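Local coordinates for protein 5'-deoxynucleotidase (Archaeoglobus fulgidus, PDB 1YNB) that probably removes the 5'-phosphate from 2'-deoxyribonucleoside monophosphates by metal-dependent hydrolysis, as a homodimeric HD-domain phosphohydrolase, at residues A[124-129]-A[157-162]; A[11-16]-A[74-79]. All coordinates share one frame; numbering follows the deposited sequence.

In the fold
The two contacts lie in series along an all-helical HD-domain chain: contact 2 joins helix 8-18 to the turn after helix 61-73 and the start of helix 78-81, and contact 1 comes later, between helices 117-135 and 154-166. Their centres are about 26 Å apart, on opposite sides of the centre of the chain. What joins them is the probable metal site. H74 and D75 of contact 2 and D124 of contact 1 fit, with H42, the H...HD...D pattern of the family, although no metal is bound to these side chains here, and D124 OD1 lies 3.7 Å from H74 CE1. Both contacts also touch the second subunit, so helices around this site take part in the dimer.

Contact 1 (A[124-129]-A[157-162]); sequences DKLELA and KEIYRV
L126 reaches across from helix 117-135 to helix 154-166 and divides its two methyl groups between I159 and Y160. From CB the chain runs to CG, where it forks. The CD1 branch comes to 3.8 Å from I159 CG2 and also lies near I159 CB, the two side chains crossing at about a right angle. CD2 turns the other way and settles 3.7 Å from Y160 CB, close to the CA of the same residue, so it packs at the root of the tyrosine more than on its ring. A forked leucine suits this place because one residue can touch both I159 and Y160 with separate methyls; an alanine here would probably leave I159 CG2 and Y160 CB without their apolar partners and open a gap between the helices. The axes of these two short segments run nearly parallel, 6° apart in direction, and 10.8 Å separates them at closest approach. Both helices belong to the helical bundle of the HD fold, and helix 117-135 also reaches H42 of the probable metal site: D124 OD2 makes a weak hydrogen bond to its NE2, and E127 OE1 is hydrogen-bonded to ND1 and may help orient the imidazole; E127 OE2 forms salt bridges with R45 and with K21 of the second subunit. One turn beyond the leucine, A129 offers just a methyl, which meets the edge of the Y160 ring, with CB 4.0 Å from CE1. That ring hangs beside the neighbouring helix because its CG stands anti to the backbone N (chi1 177°). A tyrosine fits here, its carbons facing apolar neighbours while its OH is hydrogen-bonded to the carbonyl O of A146. I159, buried and beta-branched, also packs on L53 of helix 39-56 and on V11 of the second subunit.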
ATOM      1  N   ASP A 124      -9.355  17.194  -4.753  1.00 21.19           N
ATOM      2  CA  ASP A 124      -9.097  16.501  -6.023  1.00 22.16           C
ATOM      3  C   ASP A 124      -7.817  17.111  -6.601  1.00 22.14           C
ATOM      4  O   ASP A 124      -6.859  16.397  -6.933  1.00 22.96           O
ATOM      5  CB  ASP A 124     -10.280  16.750  -6.976  1.00 24.67           C
ATOM      6  CG  ASP A 124     -10.049  16.206  -8.380  1.00 28.99           C
ATOM      7  OD1 ASP A 124     -10.627  16.770  -9.332  1.00 30.72           O
ATOM      8  OD2 ASP A 124      -9.311  15.202  -8.556  1.00 27.45           O
ATOM      9  N   LYS A 125      -7.791  18.428  -6.714  1.00 19.70           N
ATOM     10  CA  LYS A 125      -6.599  19.125  -7.252  1.00 20.78           C
ATOM     11  C   LYS A 125      -5.360  19.040  -6.349  1.00 20.06           C
ATOM     12  O   LYS A 125      -4.223  18.933  -6.824  1.00 22.85           O
ATOM     13  CB  LYS A 125      -6.939  20.604  -7.488  1.00 22.21           C
ATOM     14  CG  LYS A 125      -8.035  20.805  -8.498  1.00 28.48           C
ATOM     15  CD  LYS A 125      -8.243  22.312  -8.655  1.00 32.78           C
ATOM     16  CE  LYS A 125      -9.650  22.672  -9.075  1.00 36.42           C
ATOM     17  NZ  LYS A 125      -9.854  24.113  -8.689  1.00 38.41           N
ATOM     18  N   LEU A 126      -5.539  19.127  -5.043  1.00 18.92           N
ATOM     19  CA  LEU A 126      -4.399  19.022  -4.152  1.00 18.30           C
ATOM     20  C   LEU A 126      -3.824  17.604  -4.212  1.00 17.81           C
ATOM     21  O   LEU A 126      -2.600  17.451  -4.109  1.00 17.53           O
ATOM     22  CB  LEU A 126      -4.766  19.287  -2.685  1.00 20.31           C
ATOM     23  CG  LEU A 126      -4.419  20.625  -2.039  1.00 23.95           C
ATOM     24  CD1 LEU A 126      -4.635  20.475  -0.519  1.00 22.69           C
ATOM     25  CD2 LEU A 126      -2.946  21.043  -2.311  1.00 22.40           C
ATOM     26  N   GLU A 127      -4.693  16.594  -4.281  1.00 16.45           N
ATOM     27  CA  GLU A 127      -4.219  15.204  -4.335  1.00 15.91           C
ATOM     28  C   GLU A 127      -3.300  15.061  -5.579  1.00 17.02           C
ATOM     29  O   GLU A 127      -2.193  14.435  -5.534  1.00 16.57           O
ATOM     30  CB  GLU A 127      -5.390  14.235  -4.417  1.00 15.24           C
ATOM     31  CG  GLU A 127      -5.051  12.786  -3.964  1.00 15.30           C
ATOM     32  CD  GLU A 127      -4.137  12.016  -4.940  1.00 14.54           C
ATOM     33  OE1 GLU A 127      -4.357  12.088  -6.181  1.00 16.65           O
ATOM     34  OE2 GLU A 127      -3.213  11.319  -4.444  1.00 15.23           O
ATOM     35  N   LEU A 128      -3.787  15.589  -6.689  1.00 15.72           N
ATOM     36  CA  LEU A 128      -3.019  15.563  -7.950  1.00 18.23           C
ATOM     37  C   LEU A 128      -1.682  16.267  -7.781  1.00 18.75           C
ATOM     38  O   LEU A 128      -0.641  15.745  -8.225  1.00 18.47           O
ATOM     39  CB  LEU A 128      -3.822  16.243  -9.077  1.00 18.74           C
ATOM     40  CG  LEU A 128      -3.099  16.461 -10.417  1.00 19.61           C
ATOM     41  CD1 LEU A 128      -2.778  15.122 -11.103  1.00 19.06           C
ATOM     42  CD2 LEU A 128      -4.032  17.229 -11.284  1.00 22.33           C
ATOM     43  N   ALA A 129      -1.664  17.442  -7.143  1.00 15.98           N
ATOM     44  CA  ALA A 129      -0.400  18.155  -6.931  1.00 16.31           C
ATOM     45  C   ALA A 129       0.555  17.313  -6.065  1.00 16.00           C
ATOM     46  O   ALA A 129       1.749  17.230  -6.345  1.00 16.33           O
ATOM     47  CB  ALA A 129      -0.646  19.553  -6.260  1.00 18.62           C
ATOM     48  N   LYS A 157      -4.957  26.395  -0.169  1.00 25.94           N
ATOM     49  CA  LYS A 157      -3.854  27.246  -0.617  1.00 27.93           C
ATOM     50  C   LYS A 157      -2.653  27.171   0.321  1.00 26.97           C
ATOM     51  O   LYS A 157      -1.505  27.147  -0.122  1.00 28.03           O
ATOM     52  CB  LYS A 157      -4.330  28.703  -0.765  1.00 28.92           C
ATOM     53  CG  LYS A 157      -5.181  28.936  -2.012  1.00 31.83           C
ATOM     54  CD  LYS A 157      -5.776  30.356  -2.009  1.00 34.04           C
ATOM     55  CE  LYS A 157      -6.703  30.577  -3.209  1.00 34.97           C
ATOM     56  NZ  LYS A 157      -7.424  31.899  -3.099  1.00 36.83           N
ATOM     57  N   GLU A 158      -2.899  27.106   1.620  1.00 25.92           N
ATOM     58  CA  GLU A 158      -1.810  27.047   2.584  1.00 25.39           C
ATOM     59  C   GLU A 158      -1.060  25.702   2.467  1.00 24.80           C
ATOM     60  O   GLU A 158       0.184  25.657   2.436  1.00 23.18           O
ATOM     61  CB  GLU A 158      -2.386  27.245   4.001  1.00 31.12           C
ATOM     62  CG  GLU A 158      -1.365  27.261   5.155  1.00 37.99           C
ATOM     63  CD  GLU A 158      -1.926  27.833   6.493  1.00 42.76           C
ATOM     64  OE1 GLU A 158      -3.150  27.723   6.776  1.00 43.82           O
ATOM     65  OE2 GLU A 158      -1.121  28.384   7.286  1.00 46.45           O
ATOM     66  N   ILE A 159      -1.815  24.613   2.389  1.00 22.09           N
ATOM     67  CA  ILE A 159      -1.199  23.276   2.272  1.00 21.27           C
ATOM     68  C   ILE A 159      -0.394  23.201   0.961  1.00 20.71           C
ATOM     69  O   ILE A 159       0.709  22.685   0.924  1.00 21.96           O
ATOM     70  CB  ILE A 159      -2.294  22.183   2.269  1.00 19.74           C
ATOM     71  CG1 ILE A 159      -2.867  22.045   3.682  1.00 20.10           C
ATOM     72  CG2 ILE A 159      -1.706  20.799   1.870  1.00 20.18           C
ATOM     73  CD1 ILE A 159      -4.013  21.063   3.722  1.00 18.82           C
ATOM     74  N   TYR A 160      -0.982  23.690  -0.116  1.00 21.20           N
ATOM     75  CA  TYR A 160      -0.319  23.698  -1.423  1.00 23.31           C
ATOM     76  C   TYR A 160       0.989  24.507  -1.357  1.00 23.51           C
ATOM     77  O   TYR A 160       2.030  24.086  -1.874  1.00 22.45           O
ATOM     78  CB  TYR A 160      -1.257  24.321  -2.455  1.00 21.85           C
ATOM     79  CG  TYR A 160      -0.674  24.458  -3.830  1.00 25.13           C
ATOM     80  CD1 TYR A 160      -0.349  23.331  -4.584  1.00 24.21           C
ATOM     81  CD2 TYR A 160      -0.427  25.713  -4.384  1.00 26.08           C
ATOM     82  CE1 TYR A 160       0.201  23.449  -5.850  1.00 25.10           C
ATOM     83  CE2 TYR A 160       0.138  25.844  -5.675  1.00 28.36           C
ATOM     84  CZ  TYR A 160       0.443  24.702  -6.396  1.00 27.87           C
ATOM     85  OH  TYR A 160       0.968  24.808  -7.677  1.00 26.97           O
ATOM     86  N   ARG A 161       0.938  25.673  -0.727  1.00 23.78           N
ATOM     87  CA  ARG A 161       2.138  26.500  -0.634  1.00 24.80           C
ATOM     88  C   ARG A 161       3.280  25.741   0.040  1.00 23.63           C
ATOM     89  O   ARG A 161       4.421  25.785  -0.426  1.00 22.92           O
ATOM     90  CB  ARG A 161       1.849  27.815   0.135  1.00 25.27           C
ATOM     91  CG  ARG A 161       3.107  28.687   0.254  1.00 26.76           C
ATOM     92  CD  ARG A 161       2.879  30.007   0.937  1.00 28.52           C
ATOM     93  NE  ARG A 161       4.102  30.815   0.922  1.00 30.85           N
ATOM     94  CZ  ARG A 161       4.250  31.954   1.601  1.00 33.69           C
ATOM     95  NH1 ARG A 161       3.252  32.419   2.346  1.00 32.24           N
ATOM     96  NH2 ARG A 161       5.384  32.642   1.532  1.00 33.46           N
ATOM     97  N   VAL A 162       2.986  25.046   1.145  1.00 22.75           N
ATOM     98  CA  VAL A 162       4.027  24.297   1.839  1.00 22.63           C
ATOM     99  C   VAL A 162       4.472  23.083   1.006  1.00 24.56           C
ATOM    100  O   VAL A 162       5.663  22.772   0.980  1.00 24.06           O
ATOM    101  CB  VAL A 162       3.561  23.864   3.265  1.00 25.75           C
ATOM    102  CG1 VAL A 162       4.611  22.968   3.947  1.00 24.88           C
ATOM    103  CG2 VAL A 162       3.367  25.132   4.109  1.00 25.53           C
TER

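Contact 2 (A[11-16]-A[74-79]); sequences VKFIHE and HDLHEA
F13 and E16, one turn apart on helix 8-18, carry this contact with the segment that holds the HD pair of the HD-domain fold, H74 and D75, whose signature is probably completed by H42 and D124. F13 comes first. Its CG lies anti to the backbone N (chi1 172°), which sends the ring out from the helix so that its far end reaches L76. CZ touches L76 CD2 at 3.7 Å, with the methyl at the ring edge and near the ring plane, and the two side chains cross at about a right angle. The flat, apolar phenylalanine suits this buried place, since its ring also meets that of W106. I14 and H15 serve the dimer instead: H15 ND1 is hydrogen-bonded to E134 of the second subunit, and its ring meets F130 of that subunit edge-to-face.

E16 again approaches the 74-79 segment. Its side chain is extended beyond CG and lays CG and the carboxylate alongside the methyl of A79, a small residue that suits so close a neighbour. E16 is buried, and its charge is probably balanced by R80, whose NE forms a salt bridge with OE2; Q103 NE2 gives the same oxygen a hydrogen bond. On the facing side, D75 to E78 make a type I beta turn, with E78 N 2.6 Å from D75 O; the turn carries L76, and A79 follows directly in helix 78-81. The methyl of A79 meets the glutamate at two points, its CB lying 3.9 Å from both CG and OE2 of E16.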
ATOM      1  N   VAL A  11     -25.036  -5.462  -4.585  1.00 22.10           N
ATOM      2  CA  VAL A  11     -23.853  -6.299  -4.745  1.00 22.04           C
ATOM      3  C   VAL A  11     -23.185  -5.951  -6.089  1.00 20.99           C
ATOM      4  O   VAL A  11     -21.985  -5.769  -6.136  1.00 19.84           O
ATOM      5  CB  VAL A  11     -24.229  -7.808  -4.631  1.00 23.03           C
ATOM      6  CG1 VAL A  11     -23.108  -8.720  -5.154  1.00 21.76           C
ATOM      7  CG2 VAL A  11     -24.488  -8.118  -3.158  1.00 20.49           C
ATOM      8  N   LYS A  12     -23.943  -5.815  -7.165  1.00 22.11           N
ATOM      9  CA  LYS A  12     -23.295  -5.448  -8.438  1.00 22.49           C
ATOM     10  C   LYS A  12     -22.598  -4.090  -8.348  1.00 21.86           C
ATOM     11  O   LYS A  12     -21.517  -3.880  -8.927  1.00 20.31           O
ATOM     12  CB  LYS A  12     -24.309  -5.471  -9.591  1.00 25.58           C
ATOM     13  CG  LYS A  12     -24.335  -6.829 -10.279  1.00 31.37           C
ATOM     14  CD  LYS A  12     -25.352  -6.941 -11.391  1.00 36.47           C
ATOM     15  CE  LYS A  12     -25.090  -8.242 -12.222  1.00 40.58           C
ATOM     16  NZ  LYS A  12     -24.682  -9.463 -11.405  1.00 43.11           N
ATOM     17  N   PHE A  13     -23.221  -3.130  -7.653  1.00 20.50           N
ATOM     18  CA  PHE A  13     -22.602  -1.834  -7.484  1.00 20.75           C
ATOM     19  C   PHE A  13     -21.262  -1.966  -6.732  1.00 20.96           C
ATOM     20  O   PHE A  13     -20.279  -1.302  -7.093  1.00 20.41           O
ATOM     21  CB  PHE A  13     -23.545  -0.873  -6.711  1.00 21.52           C
ATOM     22  CG  PHE A  13     -22.908   0.431  -6.316  1.00 22.15           C
ATOM     23  CD1 PHE A  13     -22.661   1.418  -7.256  1.00 22.66           C
ATOM     24  CD2 PHE A  13     -22.551   0.678  -4.984  1.00 20.84           C
ATOM     25  CE1 PHE A  13     -22.072   2.623  -6.888  1.00 21.36           C
ATOM     26  CE2 PHE A  13     -21.957   1.889  -4.600  1.00 22.69           C
ATOM     27  CZ  PHE A  13     -21.715   2.862  -5.545  1.00 23.60           C
ATOM     28  N   ILE A  14     -21.198  -2.813  -5.705  1.00 19.27           N
ATOM     29  CA  ILE A  14     -19.946  -2.943  -4.961  1.00 17.88           C
ATOM     30  C   ILE A  14     -18.857  -3.554  -5.878  1.00 17.67           C
ATOM     31  O   ILE A  14     -17.707  -3.124  -5.815  1.00 17.60           O
ATOM     32  CB  ILE A  14     -20.134  -3.774  -3.669  1.00 18.91           C
ATOM     33  CG1 ILE A  14     -20.998  -2.927  -2.687  1.00 19.53           C
ATOM     34  CG2 ILE A  14     -18.767  -4.033  -2.980  1.00 17.97           C
ATOM     35  CD1 ILE A  14     -21.625  -3.710  -1.487  1.00 17.13           C
ATOM     36  N   HIS A  15     -19.248  -4.511  -6.715  1.00 17.52           N
ATOM     37  CA  HIS A  15     -18.309  -5.129  -7.678  1.00 18.51           C
ATOM     38  C   HIS A  15     -17.863  -4.031  -8.621  1.00 20.03           C
ATOM     39  O   HIS A  15     -16.660  -3.897  -8.954  1.00 17.29           O
ATOM     40  CB  HIS A  15     -18.983  -6.237  -8.499  1.00 17.23           C
ATOM     41  CG  HIS A  15     -19.060  -7.561  -7.796  1.00 17.99           C
ATOM     42  ND1 HIS A  15     -17.975  -8.133  -7.166  1.00 16.60           N
ATOM     43  CD2 HIS A  15     -20.089  -8.420  -7.621  1.00 16.79           C
ATOM     44  CE1 HIS A  15     -18.336  -9.280  -6.625  1.00 19.18           C
ATOM     45  NE2 HIS A  15     -19.615  -9.481  -6.886  1.00 18.67           N
ATOM     46  N   GLU A  16     -18.823  -3.210  -9.056  1.00 19.48           N
ATOM     47  CA  GLU A  16     -18.496  -2.135 -10.003  1.00 19.65           C
ATOM     48  C   GLU A  16     -17.529  -1.124  -9.417  1.00 18.89           C
ATOM     49  O   GLU A  16     -16.631  -0.639 -10.100  1.00 21.53           O
ATOM     50  CB  GLU A  16     -19.788  -1.413 -10.486  1.00 20.92           C
ATOM     51  CG  GLU A  16     -19.484  -0.179 -11.365  1.00 22.62           C
ATOM     52  CD  GLU A  16     -20.736   0.436 -12.002  1.00 25.33           C
ATOM     53  OE1 GLU A  16     -21.830  -0.150 -11.851  1.00 27.04           O
ATOM     54  OE2 GLU A  16     -20.617   1.492 -12.669  1.00 26.03           O
ATOM     55  N   HIS A  74     -16.794  11.124  -5.856  1.00 31.57           N
ATOM     56  CA  HIS A  74     -16.476  12.088  -6.895  1.00 33.87           C
ATOM     57  C   HIS A  74     -16.262  11.559  -8.313  1.00 34.20           C
ATOM     58  O   HIS A  74     -16.860  12.061  -9.257  1.00 34.84           O
ATOM     59  CB  HIS A  74     -15.276  12.927  -6.453  1.00 36.15           C
ATOM     60  CG  HIS A  74     -15.082  14.173  -7.259  1.00 38.98           C
ATOM     61  ND1 HIS A  74     -13.838  14.729  -7.484  1.00 38.98           N
ATOM     62  CD2 HIS A  74     -15.977  14.985  -7.869  1.00 39.09           C
ATOM     63  CE1 HIS A  74     -13.978  15.832  -8.199  1.00 41.21           C
ATOM     64  NE2 HIS A  74     -15.265  16.009  -8.446  1.00 39.65           N
ATOM     65  N   ASP A  75     -15.434  10.543  -8.502  1.00 33.99           N
ATOM     66  CA  ASP A  75     -15.252  10.070  -9.877  1.00 34.87           C
ATOM     67  C   ASP A  75     -15.915   8.745 -10.077  1.00 33.99           C
ATOM     68  O   ASP A  75     -15.612   8.049 -11.024  1.00 34.77           O
ATOM     69  CB  ASP A  75     -13.762   9.914 -10.204  1.00 35.58           C
ATOM     70  CG  ASP A  75     -12.973  11.123  -9.839  1.00 36.67           C
ATOM     71  OD1 ASP A  75     -13.451  12.248 -10.129  1.00 37.90           O
ATOM     72  OD2 ASP A  75     -11.879  10.949  -9.260  1.00 36.32           O
ATOM     73  N   LEU A  76     -16.849   8.395  -9.202  1.00 32.92           N
ATOM     74  CA  LEU A  76     -17.438   7.091  -9.295  1.00 32.54           C
ATOM     75  C   LEU A  76     -17.900   6.692 -10.677  1.00 32.24           C
ATOM     76  O   LEU A  76     -17.724   5.542 -11.094  1.00 33.40           O
ATOM     77  CB  LEU A  76     -18.570   6.966  -8.278  1.00 32.96           C
ATOM     78  CG  LEU A  76     -18.438   5.665  -7.490  1.00 34.41           C
ATOM     79  CD1 LEU A  76     -17.017   5.543  -6.916  1.00 33.59           C
ATOM     80  CD2 LEU A  76     -19.472   5.632  -6.362  1.00 35.67           C
ATOM     81  N   HIS A  77     -18.484   7.628 -11.402  1.00 30.84           N
ATOM     82  CA  HIS A  77     -18.966   7.305 -12.741  1.00 32.27           C
ATOM     83  C   HIS A  77     -17.824   6.880 -13.673  1.00 29.87           C
ATOM     84  O   HIS A  77     -18.074   6.232 -14.674  1.00 30.95           O
ATOM     85  CB  HIS A  77     -19.706   8.506 -13.335  1.00 33.74           C
ATOM     86  CG  HIS A  77     -18.844   9.714 -13.475  1.00 34.95           C
ATOM     87  ND1 HIS A  77     -18.140   9.992 -14.628  1.00 37.63           N
ATOM     88  CD2 HIS A  77     -18.460  10.639 -12.567  1.00 35.01           C
ATOM     89  CE1 HIS A  77     -17.353  11.032 -14.420  1.00 35.25           C
ATOM     90  NE2 HIS A  77     -17.524  11.441 -13.176  1.00 36.44           N
ATOM     91  N   GLU A  78     -16.582   7.236 -13.348  1.00 28.58           N
ATOM     92  CA  GLU A  78     -15.455   6.852 -14.219  1.00 29.47           C
ATOM     93  C   GLU A  78     -15.298   5.321 -14.329  1.00 29.43           C
ATOM     94  O   GLU A  78     -14.546   4.802 -15.190  1.00 29.78           O
ATOM     95  CB  GLU A  78     -14.160   7.504 -13.727  1.00 29.62           C
ATOM     96  CG  GLU A  78     -14.168   9.032 -13.893  1.00 31.38           C
ATOM     97  CD  GLU A  78     -12.860   9.693 -13.490  1.00 32.06           C
ATOM     98  OE1 GLU A  78     -12.003   9.028 -12.867  1.00 31.49           O
ATOM     99  OE2 GLU A  78     -12.688  10.901 -13.781  1.00 32.65           O
ATOM    100  N   ALA A  79     -16.014   4.601 -13.470  1.00 29.44           N
ATOM    101  CA  ALA A  79     -15.993   3.140 -13.503  1.00 30.54           C
ATOM    102  C   ALA A  79     -16.531   2.730 -14.861  1.00 31.75           C
ATOM    103  O   ALA A  79     -16.158   1.689 -15.401  1.00 31.26           O
ATOM    104  CB  ALA A  79     -16.882   2.566 -12.414  1.00 30.01           C
TER